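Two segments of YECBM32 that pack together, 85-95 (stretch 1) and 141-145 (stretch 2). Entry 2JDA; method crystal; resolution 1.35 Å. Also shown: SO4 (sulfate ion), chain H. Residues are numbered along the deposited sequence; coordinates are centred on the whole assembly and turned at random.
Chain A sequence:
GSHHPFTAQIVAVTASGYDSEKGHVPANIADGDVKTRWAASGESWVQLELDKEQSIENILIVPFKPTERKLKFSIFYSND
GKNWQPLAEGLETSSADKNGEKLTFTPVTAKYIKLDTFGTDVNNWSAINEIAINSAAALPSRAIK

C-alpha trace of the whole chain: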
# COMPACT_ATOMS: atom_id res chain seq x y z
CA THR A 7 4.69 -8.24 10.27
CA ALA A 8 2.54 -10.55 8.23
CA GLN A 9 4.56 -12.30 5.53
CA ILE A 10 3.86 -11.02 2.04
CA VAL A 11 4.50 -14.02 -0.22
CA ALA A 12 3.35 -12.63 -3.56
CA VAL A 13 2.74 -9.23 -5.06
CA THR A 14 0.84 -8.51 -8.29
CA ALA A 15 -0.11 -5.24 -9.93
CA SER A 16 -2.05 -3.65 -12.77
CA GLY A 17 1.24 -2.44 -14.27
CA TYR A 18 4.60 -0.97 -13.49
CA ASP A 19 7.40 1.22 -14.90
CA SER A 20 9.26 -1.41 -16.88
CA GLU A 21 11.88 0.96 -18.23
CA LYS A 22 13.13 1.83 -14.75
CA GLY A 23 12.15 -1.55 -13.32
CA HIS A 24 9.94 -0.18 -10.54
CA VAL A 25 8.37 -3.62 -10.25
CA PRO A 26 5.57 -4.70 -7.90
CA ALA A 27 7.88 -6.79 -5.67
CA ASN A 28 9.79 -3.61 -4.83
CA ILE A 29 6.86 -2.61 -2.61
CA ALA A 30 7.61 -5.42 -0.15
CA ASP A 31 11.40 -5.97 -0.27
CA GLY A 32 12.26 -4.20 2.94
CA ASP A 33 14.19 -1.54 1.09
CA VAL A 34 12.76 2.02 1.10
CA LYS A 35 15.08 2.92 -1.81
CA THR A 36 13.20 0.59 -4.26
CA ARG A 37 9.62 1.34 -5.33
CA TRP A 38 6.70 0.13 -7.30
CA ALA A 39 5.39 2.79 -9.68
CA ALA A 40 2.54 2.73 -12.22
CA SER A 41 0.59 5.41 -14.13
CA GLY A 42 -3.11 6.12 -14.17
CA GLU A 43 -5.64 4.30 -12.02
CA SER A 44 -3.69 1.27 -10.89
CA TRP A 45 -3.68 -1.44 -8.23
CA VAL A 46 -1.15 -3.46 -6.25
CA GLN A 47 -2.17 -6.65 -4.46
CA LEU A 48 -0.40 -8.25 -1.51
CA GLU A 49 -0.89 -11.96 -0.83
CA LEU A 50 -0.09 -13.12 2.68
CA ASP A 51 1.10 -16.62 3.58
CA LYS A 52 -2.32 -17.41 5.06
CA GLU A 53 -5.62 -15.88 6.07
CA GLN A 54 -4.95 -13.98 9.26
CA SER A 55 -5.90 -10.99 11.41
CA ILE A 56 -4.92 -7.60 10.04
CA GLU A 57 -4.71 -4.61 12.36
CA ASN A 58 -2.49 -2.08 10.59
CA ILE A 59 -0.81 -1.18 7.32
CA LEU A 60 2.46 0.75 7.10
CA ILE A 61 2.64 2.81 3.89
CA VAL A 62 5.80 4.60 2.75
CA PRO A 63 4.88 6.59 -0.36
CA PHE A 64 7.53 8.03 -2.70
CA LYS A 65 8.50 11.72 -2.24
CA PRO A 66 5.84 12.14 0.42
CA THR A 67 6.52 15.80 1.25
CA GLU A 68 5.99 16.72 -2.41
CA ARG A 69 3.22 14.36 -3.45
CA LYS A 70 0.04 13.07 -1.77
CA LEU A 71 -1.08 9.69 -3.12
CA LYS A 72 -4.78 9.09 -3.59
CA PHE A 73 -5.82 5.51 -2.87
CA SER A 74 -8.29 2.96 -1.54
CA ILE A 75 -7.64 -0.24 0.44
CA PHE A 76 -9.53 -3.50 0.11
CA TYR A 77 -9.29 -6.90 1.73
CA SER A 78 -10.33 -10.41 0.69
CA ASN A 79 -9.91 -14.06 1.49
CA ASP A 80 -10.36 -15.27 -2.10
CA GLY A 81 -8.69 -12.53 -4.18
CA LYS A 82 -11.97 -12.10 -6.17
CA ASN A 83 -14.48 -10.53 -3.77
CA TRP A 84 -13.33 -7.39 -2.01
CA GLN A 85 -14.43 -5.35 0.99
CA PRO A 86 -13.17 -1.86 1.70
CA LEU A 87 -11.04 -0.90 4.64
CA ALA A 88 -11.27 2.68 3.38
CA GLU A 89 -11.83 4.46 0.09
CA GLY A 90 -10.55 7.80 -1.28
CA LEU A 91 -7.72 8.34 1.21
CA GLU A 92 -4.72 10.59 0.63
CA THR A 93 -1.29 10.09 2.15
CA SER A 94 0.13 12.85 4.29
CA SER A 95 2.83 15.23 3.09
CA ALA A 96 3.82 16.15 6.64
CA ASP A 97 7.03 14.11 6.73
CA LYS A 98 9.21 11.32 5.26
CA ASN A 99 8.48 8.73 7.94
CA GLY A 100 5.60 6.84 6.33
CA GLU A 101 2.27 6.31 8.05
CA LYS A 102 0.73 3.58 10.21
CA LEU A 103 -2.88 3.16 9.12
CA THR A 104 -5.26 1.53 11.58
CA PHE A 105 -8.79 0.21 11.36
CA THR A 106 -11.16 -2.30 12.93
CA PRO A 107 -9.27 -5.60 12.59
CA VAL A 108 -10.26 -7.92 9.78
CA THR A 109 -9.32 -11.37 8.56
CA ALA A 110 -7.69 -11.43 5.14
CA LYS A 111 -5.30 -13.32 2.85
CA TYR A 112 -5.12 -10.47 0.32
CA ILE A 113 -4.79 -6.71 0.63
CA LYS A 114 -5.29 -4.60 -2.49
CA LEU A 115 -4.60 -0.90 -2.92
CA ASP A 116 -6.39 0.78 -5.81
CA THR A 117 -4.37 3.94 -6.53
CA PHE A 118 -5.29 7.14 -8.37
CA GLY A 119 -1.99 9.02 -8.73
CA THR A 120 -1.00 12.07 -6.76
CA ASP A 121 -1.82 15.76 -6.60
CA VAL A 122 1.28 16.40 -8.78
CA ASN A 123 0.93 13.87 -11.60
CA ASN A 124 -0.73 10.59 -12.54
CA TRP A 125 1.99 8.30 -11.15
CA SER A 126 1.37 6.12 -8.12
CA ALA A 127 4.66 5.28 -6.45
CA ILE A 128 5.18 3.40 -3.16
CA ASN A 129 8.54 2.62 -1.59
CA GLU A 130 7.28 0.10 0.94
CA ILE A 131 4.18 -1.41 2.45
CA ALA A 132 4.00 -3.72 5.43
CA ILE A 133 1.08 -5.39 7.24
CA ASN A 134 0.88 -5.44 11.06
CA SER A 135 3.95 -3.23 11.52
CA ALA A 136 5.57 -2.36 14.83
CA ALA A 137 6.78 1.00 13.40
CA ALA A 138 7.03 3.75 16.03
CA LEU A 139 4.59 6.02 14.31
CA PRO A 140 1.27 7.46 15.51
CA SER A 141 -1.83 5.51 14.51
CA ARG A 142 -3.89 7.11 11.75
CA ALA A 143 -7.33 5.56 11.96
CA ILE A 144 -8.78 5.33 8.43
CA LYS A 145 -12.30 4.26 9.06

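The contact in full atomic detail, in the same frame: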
# COMPACT_ATOMS: atom_id res chain seq x y z
N GLN A 85 -13.80 -6.27 0.07
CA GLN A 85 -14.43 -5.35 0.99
C GLN A 85 -13.51 -4.20 1.30
O GLN A 85 -12.29 -4.38 1.43
CB GLN A 85 -14.82 -6.07 2.27
CG GLN A 85 -15.99 -7.05 2.08
CD GLN A 85 -16.50 -7.53 3.44
OE1 GLN A 85 -15.93 -8.43 3.96
NE2 GLN A 85 -17.45 -6.81 4.05
N PRO A 86 -14.03 -2.99 1.42
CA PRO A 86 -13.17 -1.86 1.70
C PRO A 86 -12.76 -1.76 3.14
O PRO A 86 -13.63 -1.91 4.05
CB PRO A 86 -14.03 -0.68 1.31
CG PRO A 86 -15.35 -1.14 1.53
CD PRO A 86 -15.43 -2.59 1.23
N LEU A 87 -11.48 -1.44 3.35
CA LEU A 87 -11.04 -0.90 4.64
C LEU A 87 -11.26 0.58 4.68
O LEU A 87 -11.66 1.09 5.74
CB LEU A 87 -9.60 -1.16 4.90
CG LEU A 87 -9.15 -2.57 5.23
CD1 LEU A 87 -7.64 -2.64 5.45
CD2 LEU A 87 -9.92 -3.10 6.49
N ALA A 88 -11.01 1.27 3.57
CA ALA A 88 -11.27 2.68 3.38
C ALA A 88 -11.12 3.04 1.91
O ALA A 88 -10.29 2.48 1.21
CB ALA A 88 -10.32 3.54 4.26
N GLU A 89 -11.89 4.00 1.46
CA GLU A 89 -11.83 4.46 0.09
C GLU A 89 -11.53 5.97 0.03
O GLU A 89 -11.96 6.74 0.94
CB GLU A 89 -13.10 4.14 -0.68
CG GLU A 89 -13.36 2.68 -0.86
CD GLU A 89 -14.49 2.41 -1.85
OE1 GLU A 89 -14.29 2.56 -3.09
OE2 GLU A 89 -15.56 1.98 -1.39
N GLY A 90 -10.82 6.39 -1.01
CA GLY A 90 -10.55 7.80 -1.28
C GLY A 90 -9.71 8.48 -0.21
O GLY A 90 -9.95 9.64 0.14
N LEU A 91 -8.72 7.78 0.32
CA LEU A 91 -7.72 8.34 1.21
C LEU A 91 -6.65 9.11 0.45
O LEU A 91 -6.44 8.85 -0.72
CB LEU A 91 -6.93 7.20 1.95
CG LEU A 91 -7.77 6.26 2.79
CD1 LEU A 91 -6.95 5.18 3.39
CD2 LEU A 91 -8.39 7.03 3.92
N GLU A 92 -5.97 10.02 1.12
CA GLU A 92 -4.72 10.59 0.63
C GLU A 92 -3.65 10.40 1.67
O GLU A 92 -3.91 10.58 2.88
CB GLU A 92 -4.87 12.09 0.42
CG GLU A 92 -5.64 12.55 -0.77
CD GLU A 92 -5.48 14.07 -0.85
OE1 GLU A 92 -4.95 14.56 -1.81
OE2 GLU A 92 -5.83 14.76 0.14
N THR A 93 -2.43 10.11 1.25
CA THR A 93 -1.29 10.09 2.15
C THR A 93 -0.96 11.51 2.60
O THR A 93 -1.27 12.49 1.96
CB THR A 93 -0.04 9.43 1.56
OG1 THR A 93 0.39 10.12 0.36
CG2 THR A 93 -0.33 7.99 1.23
N SER A 94 -0.31 11.58 3.73
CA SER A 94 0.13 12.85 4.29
C SER A 94 1.42 13.31 3.65
O SER A 94 2.29 12.51 3.31
CB SER A 94 0.34 12.68 5.79
OG SER A 94 0.80 13.91 6.33
N SER A 95 1.57 14.62 3.51
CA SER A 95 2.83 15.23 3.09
C SER A 95 3.62 15.83 4.25
O SER A 95 4.60 16.52 4.01
CB SER A 95 2.57 16.28 2.01
OG SER A 95 1.67 17.30 2.43
N SER A 141 -0.76 6.13 15.26
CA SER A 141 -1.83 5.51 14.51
C SER A 141 -2.66 6.56 13.80
O SER A 141 -3.05 7.56 14.41
CB SER A 141 -2.72 4.74 15.46
OG SER A 141 -2.06 3.61 15.98
N ARG A 142 -2.93 6.34 12.52
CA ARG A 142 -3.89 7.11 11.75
C ARG A 142 -5.06 6.20 11.44
O ARG A 142 -4.97 5.30 10.61
CB ARG A 142 -3.30 7.66 10.46
CG ARG A 142 -4.27 8.38 9.59
CD ARG A 142 -3.69 8.75 8.27
NE ARG A 142 -4.72 9.18 7.35
CZ ARG A 142 -4.50 9.54 6.09
NH1 ARG A 142 -3.26 9.53 5.58
NH2 ARG A 142 -5.53 9.88 5.33
N ALA A 143 -6.15 6.40 12.16
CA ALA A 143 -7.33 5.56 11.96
C ALA A 143 -8.01 5.96 10.66
O ALA A 143 -8.29 7.13 10.44
CB ALA A 143 -8.29 5.67 13.14
N ILE A 144 -8.29 4.99 9.77
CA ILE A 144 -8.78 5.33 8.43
C ILE A 144 -10.22 5.12 8.20
O ILE A 144 -10.78 5.68 7.22
CB ILE A 144 -7.96 4.67 7.30
CG1 ILE A 144 -8.00 3.14 7.41
CG2 ILE A 144 -6.54 5.19 7.34
CD1 ILE A 144 -7.32 2.43 6.26
N LYS A 145 -10.83 4.32 9.04
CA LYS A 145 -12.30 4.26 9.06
C LYS A 145 -12.78 3.82 10.46
O LYS A 145 -12.02 3.08 11.15
CB LYS A 145 -12.76 3.30 7.95
CG LYS A 145 -14.27 3.13 7.86
CD LYS A 145 -14.59 2.16 6.71
CE LYS A 145 -16.04 1.86 6.61
NZ LYS A 145 -16.22 0.82 5.52
S SO4 H . -0.40 5.02 18.96
O1 SO4 H . -0.39 6.24 18.19
O2 SO4 H . -0.54 3.87 18.04
O3 SO4 H . 0.92 4.90 19.59
O4 SO4 H . -1.53 5.00 19.76
O HOH W 1 -14.67 -1.33 6.54

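The C-terminal tail, 141-145, lies against a cornering segment, 85-95, and the two bury 373 Å² between them, both sides summed. The backbones are close near Ala88 and diverge toward Ser94. The nearest CA atoms in register are those of Ala88 and Lys145, 6.0 Å apart, while the CA atoms of Ser94 and Arg142 are separated by 10.2 Å. No backbone-to-backbone hydrogen bond joins the stretches, so the space between the chains is bridged by side chains, chiefly those of Arg142, Ile144 and Lys145. In the strand of stretch 2, Arg142 directs its CA-to-CB bond toward stretch 1, whereas Ala143 makes no contact; Ile144 and Lys145 then both point toward the partner.

The central bump is Ile144, which loses 75 Å² to the other stretch, the largest share of any residue here. Its hollow is formed by Leu87, Ala88 and Leu91, brought together as the chain turns corners at 87, 89 and 90. With chi1 at 60° (p) and chi2 at 174° (t), the side chain extends CD1 into the space beside Ala88, where Ala88 CB lies 3.8 Å from Ile144 CD1. Ala88 presents only a methyl here, and the nearest CA pair in register, Ala88 CA to Lys145 CA at 6.0 Å, is in the same region; Ala88 CB also sits 3.7 Å from Ile144 O. Leu87 touches more loosely, its CB 4.5 Å from Ile144 CD1. Leu91 CD1 sits 4.0 Å from both Ile144 CG2 and Ile144 CD1, so CD1 of the isoleucine lies against Ala88 and Leu91 together. The carbon-to-carbon separations of Leu87, Ala88 and Leu91 from the Ile144 side chain are those of apolar van der Waals packing, which removes hydrocarbon surface from water.

Arg142 reaches farther along the groove. Its chi angles (176°, -173°, 168° and -178°) describe a fully extended chain, which delivers the guanidinium to the carbonyl of Glu92. Both terminal nitrogens donate to that one acceptor: Arg142 NH1 to Glu92 O at 3.0 Å with an N-H...O angle of 147°, and Arg142 NH2 to Glu92 O at 3.0 Å with an angle of 145°. The near-equal values describe a symmetric fork, and the carbonyl oxygen lies at the guanidinium edge, near its plane, where the N-H groups point. The carboxylate of Glu92 is not the partner; its CA-to-CB bond is directed away. Leu91 CD2 lies 4.3 Å from Arg142 NH2, so Leu91 borders both the isoleucine and the arginine.

At the other end Lys145, with all four chi angles trans, runs beside the backbone of Pro86 and Leu87. Its methylene Lys145 CD approaches Leu87 O to 3.3 Å, and its CB lies 4.4 Å from Ala88 CB. The ammonium stops short of direct bonding, with Lys145 NZ 4.0 Å from Pro86 O. Water 1 fills this gap, accepting from Lys145 NZ at 2.8 Å and donating to Pro86 O at 2.8 Å.

Ser141 lies beyond the interface and binds a sulfate, probably from the crystallisation liquor, through Ser141 N to SO4 O1 (3.0 Å) and Ser141 OG to SO4 O2 (2.6 Å).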